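Local structure of polyhedrin (4ZQX) at the interface of chains A and B. The protein forms the crystalline matrix of cypovirus occlusion bodies, packing as trimers into a lattice that embeds virus particles, and probably binds ATP. Residues are numbered along the deposited sequence; one frame, centred on the assembly and turned at random. Chains: chain A/B, Polyhedrin.

Contact 1: the interface of chains A and B. Residues chain A 209, 220, 224-225; chain B 80, 83-84, 123, 125.
The carboxamide NE2 of A:Gln209 donates to the side-chain carbonyl OD1 of B:Asn80 over 3.0 Å, with an angle of 167° at the hydrogen. In this trimer interface of a cypovirus polyhedrin, strand 207-211 of chain A thereby meets helix 72-83 of chain B. The acceptor lies in the amide plane of A:Gln209, yet the donor stands above the carbonyl plane of B:Asn80, consistent with the 65° between the two amide planes.

A second amide reaches the end of the same helix: ND2 of A:Asn224 donates to the backbone O of B:Ala83 at 3.1 Å, again from above the carbonyl plane. The A:Asn224 side chain gets there with CG anti to the backbone N (chi1 -160°), which also lays its CG 3.8 Å from the methyl CB of B:Ala84. That methyl packs as well against CB of A:Tyr220, at 4.0 Å.

The ring of A:Tyr225 has ND2 of A:Asn224, from its own chain, over one face and CD1 of the partner's B:Leu125 over the other, 4.0 Å from the ring centroid, as a CH-pi contact. At the phenol end, OG1 of B:Thr123 gives a weak hydrogen bond to OH of A:Tyr225 at 3.1 Å, while CB of B:Ala83 packs 3.4 Å from the same OH.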
# COMPACT_ATOMS: atom_id res chain seq x y z
N GLN A 209 -16.30 3.24 -0.74
CA GLN A 209 -17.70 3.22 -0.31
C GLN A 209 -18.56 2.47 -1.31
O GLN A 209 -18.26 2.44 -2.51
CB GLN A 209 -18.23 4.65 -0.13
CG GLN A 209 -17.64 5.37 1.08
CD GLN A 209 -18.02 6.85 1.12
OE1 GLN A 209 -17.69 7.60 0.21
NE2 GLN A 209 -18.72 7.25 2.16
N TYR A 220 -24.95 11.52 -0.63
CA TYR A 220 -24.12 11.26 0.56
C TYR A 220 -22.62 11.27 0.31
O TYR A 220 -21.84 11.19 1.26
CB TYR A 220 -24.58 9.95 1.23
CG TYR A 220 -26.04 10.02 1.59
CD1 TYR A 220 -26.56 11.13 2.24
CD2 TYR A 220 -26.92 9.02 1.19
CE1 TYR A 220 -27.92 11.22 2.53
CE2 TYR A 220 -28.28 9.10 1.47
CZ TYR A 220 -28.76 10.21 2.14
OH TYR A 220 -30.09 10.33 2.42
N ASN A 224 -22.08 16.08 -0.48
CA ASN A 224 -21.65 16.22 0.91
C ASN A 224 -20.30 16.93 0.94
O ASN A 224 -20.02 17.74 1.83
CB ASN A 224 -21.53 14.84 1.58
CG ASN A 224 -21.55 14.91 3.10
OD1 ASN A 224 -22.47 15.48 3.68
ND2 ASN A 224 -20.54 14.33 3.74
N TYR A 225 -19.44 16.60 -0.03
CA TYR A 225 -18.04 17.05 -0.00
C TYR A 225 -17.63 18.02 -1.11
O TYR A 225 -16.55 18.60 -1.07
CB TYR A 225 -17.11 15.83 -0.04
CG TYR A 225 -17.15 14.98 1.21
CD1 TYR A 225 -17.06 15.54 2.47
CD2 TYR A 225 -17.26 13.59 1.12
CE1 TYR A 225 -17.08 14.75 3.61
CE2 TYR A 225 -17.28 12.79 2.26
CZ TYR A 225 -17.19 13.38 3.50
OH TYR A 225 -17.20 12.59 4.63
N ASN B 80 -20.24 5.65 7.78
CA ASN B 80 -20.92 6.58 6.89
C ASN B 80 -21.87 7.58 7.58
O ASN B 80 -21.93 8.76 7.21
CB ASN B 80 -21.71 5.80 5.83
CG ASN B 80 -20.84 5.26 4.69
OD1 ASN B 80 -19.68 5.64 4.51
ND2 ASN B 80 -21.42 4.36 3.90
N ALA B 83 -20.16 10.61 8.75
CA ALA B 83 -19.61 11.43 7.68
C ALA B 83 -20.70 12.22 6.96
O ALA B 83 -20.52 13.40 6.66
CB ALA B 83 -18.90 10.55 6.69
N ALA B 84 -21.83 11.56 6.70
CA ALA B 84 -22.97 12.18 6.02
C ALA B 84 -24.26 11.84 6.75
O ALA B 84 -24.56 10.66 6.97
CB ALA B 84 -23.05 11.70 4.55
N THR B 123 -13.49 9.90 6.37
CA THR B 123 -13.25 9.48 4.99
C THR B 123 -11.90 9.97 4.46
O THR B 123 -11.65 9.92 3.26
CB THR B 123 -14.38 9.90 4.02
OG1 THR B 123 -14.48 11.33 3.96
CG2 THR B 123 -15.70 9.32 4.46
N LEU B 125 -10.38 13.08 4.90
CA LEU B 125 -10.17 14.50 4.64
C LEU B 125 -9.63 15.20 5.87
O LEU B 125 -9.81 14.70 6.99
CB LEU B 125 -11.49 15.17 4.28
CG LEU B 125 -12.24 14.66 3.06
CD1 LEU B 125 -13.46 15.53 2.84
CD2 LEU B 125 -11.35 14.68 1.86

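Contact 2: the interface of chains A and B. Residues chain A 198-199, 201; chain B 50, 52, 189, 194, 198, 201.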
# COMPACT_ATOMS: atom_id res chain seq x y z
N ILE A 198 9.18 14.16 -0.93
CA ILE A 198 9.21 12.71 -0.81
C ILE A 198 8.47 12.26 0.45
O ILE A 198 7.74 11.27 0.43
CB ILE A 198 10.65 12.16 -0.86
CG1 ILE A 198 11.21 12.29 -2.28
CG2 ILE A 198 10.69 10.69 -0.42
CD1 ILE A 198 12.66 11.89 -2.43
N GLU A 199 8.63 13.02 1.52
CA GLU A 199 7.97 12.70 2.78
C GLU A 199 6.45 12.76 2.66
O GLU A 199 5.74 12.09 3.42
CB GLU A 199 8.45 13.65 3.88
CG GLU A 199 9.83 13.28 4.39
CD GLU A 199 10.55 14.40 5.10
OE1 GLU A 199 9.97 15.46 5.34
OE2 GLU A 199 11.75 14.21 5.42
N LEU A 201 4.56 12.05 -0.14
CA LEU A 201 3.99 11.06 -1.05
C LEU A 201 3.31 9.94 -0.28
O LEU A 201 3.85 9.44 0.70
CB LEU A 201 5.10 10.47 -1.91
CG LEU A 201 5.82 11.43 -2.86
CD1 LEU A 201 6.92 10.71 -3.61
CD2 LEU A 201 4.84 12.05 -3.85
N VAL B 50 11.71 7.47 6.12
CA VAL B 50 10.42 8.08 6.45
C VAL B 50 9.42 7.00 6.78
O VAL B 50 9.11 6.18 5.92
CB VAL B 50 9.83 8.91 5.27
CG1 VAL B 50 8.67 9.73 5.78
CG2 VAL B 50 10.86 9.80 4.63
N LYS B 52 5.70 6.02 7.13
CA LYS B 52 4.39 6.52 6.71
C LYS B 52 3.31 5.61 7.30
O LYS B 52 3.05 4.54 6.78
CB LYS B 52 4.32 6.57 5.19
CG LYS B 52 5.31 7.56 4.62
CD LYS B 52 5.34 7.60 3.13
CE LYS B 52 6.41 8.60 2.68
NZ LYS B 52 6.43 8.87 1.23
N TYR B 189 19.34 12.90 0.85
CA TYR B 189 18.66 12.99 -0.45
C TYR B 189 19.51 13.71 -1.50
O TYR B 189 19.10 13.83 -2.64
CB TYR B 189 17.32 13.72 -0.33
CG TYR B 189 16.30 13.03 0.54
CD1 TYR B 189 15.55 11.96 0.07
CD2 TYR B 189 16.09 13.46 1.84
CE1 TYR B 189 14.62 11.35 0.86
CE2 TYR B 189 15.14 12.84 2.65
CZ TYR B 189 14.42 11.78 2.15
OH TYR B 189 13.48 11.17 2.95
N LEU B 194 20.76 9.39 -3.34
CA LEU B 194 19.31 9.52 -3.44
C LEU B 194 18.59 8.24 -3.90
O LEU B 194 17.62 7.82 -3.30
CB LEU B 194 18.95 10.70 -4.35
CG LEU B 194 17.47 10.87 -4.73
CD1 LEU B 194 16.62 11.20 -3.50
CD2 LEU B 194 17.34 11.96 -5.78
N ILE B 198 15.62 6.12 -2.06
CA ILE B 198 14.31 5.91 -2.67
C ILE B 198 13.98 4.42 -2.70
O ILE B 198 12.84 4.03 -2.46
CB ILE B 198 14.23 6.55 -4.08
CG1 ILE B 198 14.18 8.07 -3.95
CG2 ILE B 198 12.99 6.05 -4.83
CD1 ILE B 198 14.21 8.82 -5.27
N LEU B 201 12.46 3.18 0.73
CA LEU B 201 11.17 3.65 1.19
C LEU B 201 10.10 2.57 1.05
O LEU B 201 10.05 1.89 0.03
CB LEU B 201 10.75 4.87 0.37
CG LEU B 201 11.62 6.12 0.50
CD1 LEU B 201 11.11 7.22 -0.42
CD2 LEU B 201 11.67 6.61 1.93
O HOH W 1 13.23 11.99 5.56
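A:Ile198, on helix 194-200 of one polyhedrin subunit, inserts both of its branches into an apolar patch of the neighbouring subunit in the trimer. Its CG2 methyl meets CD1 of B:Leu201 at 3.5 Å, the two side chains crossing at about a right angle. The other branch, with CG1 anti to the carbonyl carbon (chi1 -72°) and extended beyond it, carries CD1 to 3.8 Å from CD1 of B:Tyr189. CD1 of B:Leu194 lies beyond the tip of this methyl and also sits at the edge of the tyrosine ring, in its plane.

Farther out, the aliphatic part of A:Glu199 packs on strand 50-55: its CG is 3.6 Å from CG2 of B:Val50. Beyond CG the glutamate is extended, and its carboxylate OE2 reaches water 1 at 2.7 Å. The phenol OH of B:Tyr189 binds the same water at 2.8 Å, so a tyrosine that packs with its ring also joins the polar rim.

B:Lys52 stretches out fully from the strand and brings its terminal amino group NZ to the C-terminal end of helix 194-200. NZ of B:Lys52 donates to O of A:Ile198 at 2.9 Å, nearly along the C=O axis. NZ of B:Lys52 also donates to O of A:Leu201 at 2.7 Å, tilted from the plane of that carbonyl.

Contact 3: the interface of chains A and B. Residues chain A 24-26, 28; chain B 136-138.
A chi1 of -178° in B:Asp136 swings its carboxylate away from the backbone N toward chain A, where A:Asn26, whose CG lies beside its own N (chi1 -78°), presents its amide. ND2 of A:Asn26 donates to OD2 of B:Asp136 at 3.0 Å. The acceptor is in the amide plane, but the donor stands well above the carboxylate plane.

This side-chain bond reinforces a backbone pairing between polyhedrin subunits of the trimer: A:Ala25 and B:Arg137 form an antiparallel beta bridge. Hydrogen bonds flank the pair, from N of B:Ile138 to O of A:Asp24 and from N of A:Asn26 to O of B:Asp136, each 2.9 Å long. The short loop before strand 27-34 is thus joined to an irregular segment of the partner.

A:Glu28, bent at chi2, brings its own carboxylate to that of B:Asp136, the planes 38° apart, with OE2 of A:Glu28 lying 2.6 Å from OD2 of B:Asp136. So short a separation suggests that the two oxygens share a proton, which would make this a carboxyl-carboxylate hydrogen bond; the hydrogen itself is not seen.

At the opposite end, the carboxylate of A:Asp24 packs across the aliphatic branch of B:Ile138, CG to CG1 at 3.6 Å. B:Arg137 curls back along its own chain, bent at chi2 and chi3, and its guanidinium NE donates to O of B:Ile138 at 2.8 Å.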
# COMPACT_ATOMS: atom_id res chain seq x y z
N ASP A 24 1.23 21.69 -0.37
CA ASP A 24 0.68 20.69 0.56
C ASP A 24 -0.86 20.58 0.53
O ASP A 24 -1.44 19.84 1.33
CB ASP A 24 1.18 20.89 2.00
CG ASP A 24 2.38 20.00 2.35
OD1 ASP A 24 2.86 19.20 1.50
OD2 ASP A 24 2.84 20.12 3.51
N ALA A 25 -1.51 21.26 -0.42
CA ALA A 25 -2.95 21.08 -0.62
C ALA A 25 -3.16 19.90 -1.54
O ALA A 25 -2.46 19.75 -2.55
CB ALA A 25 -3.57 22.33 -1.20
N ASN A 26 -4.12 19.04 -1.21
CA ASN A 26 -4.33 17.84 -2.01
C ASN A 26 -5.02 18.08 -3.35
O ASN A 26 -5.96 18.85 -3.45
CB ASN A 26 -5.18 16.84 -1.22
CG ASN A 26 -4.39 16.10 -0.18
OD1 ASN A 26 -3.21 15.82 -0.36
ND2 ASN A 26 -5.04 15.77 0.92
N GLU A 28 -7.50 15.83 -5.73
CA GLU A 28 -8.50 14.83 -5.35
C GLU A 28 -8.88 13.95 -6.53
O GLU A 28 -9.08 14.45 -7.65
CB GLU A 28 -9.77 15.52 -4.83
CG GLU A 28 -9.54 16.57 -3.76
CD GLU A 28 -9.12 16.01 -2.41
OE1 GLU A 28 -9.35 14.81 -2.17
OE2 GLU A 28 -8.61 16.79 -1.58
N ASP B 136 -8.69 20.51 1.78
CA ASP B 136 -8.10 19.24 2.16
C ASP B 136 -6.60 19.33 1.87
O ASP B 136 -6.19 19.65 0.74
CB ASP B 136 -8.77 18.12 1.35
CG ASP B 136 -8.26 16.73 1.72
OD1 ASP B 136 -8.10 16.43 2.92
OD2 ASP B 136 -8.01 15.93 0.78
N ARG B 137 -5.78 19.08 2.89
CA ARG B 137 -4.34 19.30 2.80
C ARG B 137 -3.63 18.34 3.74
O ARG B 137 -4.29 17.62 4.49
CB ARG B 137 -3.98 20.77 3.11
CG ARG B 137 -4.58 21.33 4.40
CD ARG B 137 -3.75 21.05 5.65
NE ARG B 137 -2.37 21.53 5.51
CZ ARG B 137 -1.97 22.79 5.67
NH1 ARG B 137 -2.84 23.74 6.01
NH2 ARG B 137 -0.70 23.10 5.49
N ILE B 138 -2.31 18.30 3.68
CA ILE B 138 -1.54 17.45 4.59
C ILE B 138 -0.65 18.34 5.46
O ILE B 138 -0.47 19.54 5.17
CB ILE B 138 -0.69 16.38 3.85
CG1 ILE B 138 0.46 17.02 3.07
CG2 ILE B 138 -1.58 15.55 2.93
CD1 ILE B 138 1.48 16.00 2.55

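Contact 4: the interface of chains A and B. Residues chain A 64, 69, 210; chain B 71-73.
Aromatic and apolar packing centres on B:Tyr73, whose ring has A:Ile64 over a face and turns its edge to A:Trp210. CD1 of A:Ile64 lies over that face of the phenol ring, 3.7 Å from its centroid, in a CH-pi contact. The edge of the B:Tyr73 ring is set against the indole face of A:Trp210, the planes 86° apart, with CD1 of B:Tyr73 3.6 Å from CG of A:Trp210. The ring reaches this place with CG anti to the backbone N (chi1 173°), projecting from the first turn of helix 72-83. The far rim of the indole is also used, CH2 of A:Trp210 lying 4.0 Å from CG of B:Glu72.

Direct polar contact comes from A:Gln69, whose extended side chain sets its carbonyl OE1 at the start of that helix. N of B:Tyr73 donates to OE1 of A:Gln69 at 3.1 Å, from above the carbonyl plane, so the glutamine accepts from an amide of the helix's first turn.

Water-mediated contacts flank this bond. Water 2 links N of A:Gln69 to the hydroxyl OG of B:Ser71. Water 3 lies 2.8 Å from NE2 of A:Gln69 and 2.6 Å from OE1 of B:Glu72, and sits in plane at the indole edge.

By seating the N-terminal end of helix 72-83 in the neighbouring subunit, the site probably helps fix how polyhedrin subunits are oriented within the trimer.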
# COMPACT_ATOMS: atom_id res chain seq x y z
N ILE A 64 -20.65 -7.78 -3.12
CA ILE A 64 -21.67 -8.02 -2.10
C ILE A 64 -22.60 -9.13 -2.58
O ILE A 64 -23.12 -9.08 -3.70
CB ILE A 64 -22.46 -6.73 -1.81
CG1 ILE A 64 -21.50 -5.57 -1.57
CG2 ILE A 64 -23.41 -6.92 -0.62
CD1 ILE A 64 -20.42 -5.83 -0.51
N GLN A 69 -19.91 -9.36 2.33
CA GLN A 69 -18.82 -9.07 1.41
C GLN A 69 -18.07 -10.33 1.05
O GLN A 69 -17.68 -11.10 1.93
CB GLN A 69 -17.86 -8.04 2.00
CG GLN A 69 -16.85 -7.56 0.98
CD GLN A 69 -15.96 -6.47 1.53
OE1 GLN A 69 -16.07 -6.08 2.69
NE2 GLN A 69 -15.07 -5.96 0.67
N TRP A 210 -19.63 1.88 -0.79
CA TRP A 210 -20.60 1.11 -1.57
C TRP A 210 -21.94 1.82 -1.51
O TRP A 210 -22.35 2.25 -0.44
CB TRP A 210 -20.78 -0.27 -0.94
CG TRP A 210 -19.62 -1.19 -1.05
CD1 TRP A 210 -19.48 -2.23 -1.92
CD2 TRP A 210 -18.44 -1.18 -0.24
NE1 TRP A 210 -18.28 -2.87 -1.71
CE2 TRP A 210 -17.62 -2.24 -0.68
CE3 TRP A 210 -17.99 -0.38 0.81
CZ2 TRP A 210 -16.38 -2.52 -0.12
CZ3 TRP A 210 -16.74 -0.66 1.38
CH2 TRP A 210 -15.96 -1.73 0.91
N SER B 71 -16.31 -7.34 8.02
CA SER B 71 -15.81 -6.90 6.72
C SER B 71 -15.70 -5.37 6.63
O SER B 71 -16.35 -4.63 7.38
CB SER B 71 -16.74 -7.40 5.63
OG SER B 71 -17.96 -6.71 5.70
N GLU B 72 -14.89 -4.88 5.68
CA GLU B 72 -14.79 -3.45 5.43
C GLU B 72 -16.15 -2.87 5.05
O GLU B 72 -16.48 -1.76 5.42
CB GLU B 72 -13.76 -3.13 4.35
CG GLU B 72 -13.59 -1.63 4.12
CD GLU B 72 -12.51 -1.27 3.13
OE1 GLU B 72 -12.04 -2.15 2.38
OE2 GLU B 72 -12.14 -0.07 3.11
N TYR B 73 -16.94 -3.64 4.31
CA TYR B 73 -18.28 -3.21 3.90
C TYR B 73 -19.16 -2.86 5.10
O TYR B 73 -19.77 -1.79 5.17
CB TYR B 73 -18.93 -4.33 3.08
CG TYR B 73 -20.38 -4.12 2.72
CD1 TYR B 73 -20.74 -3.20 1.75
CD2 TYR B 73 -21.37 -4.87 3.32
CE1 TYR B 73 -22.06 -3.02 1.40
CE2 TYR B 73 -22.68 -4.70 2.99
CZ TYR B 73 -23.02 -3.77 2.03
OH TYR B 73 -24.34 -3.59 1.68
O HOH W 2 -19.99 -8.68 5.23
O HOH W 3 -12.90 -4.19 0.98

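The four contacts spread along one A-B interface of the three-chain assembly. Contacts 1 and 4 lie about 16 Å apart between C-alpha centres and share two elements: helix 72-83 of chain B, whose start is held in contact 4 and whose end in contact 1, and strand 207-211 of chain A. Contact 3 is about 17 Å from contact 1 and 18 Å from contact 2, lying between these two, which are about 30 Å apart, whereas contacts 2 and 4 are about 33 Å apart. Helix 194-200 serves on both chains in contact 2, without exact two-fold symmetry, as expected for subunits arranged head to tail around a trimer.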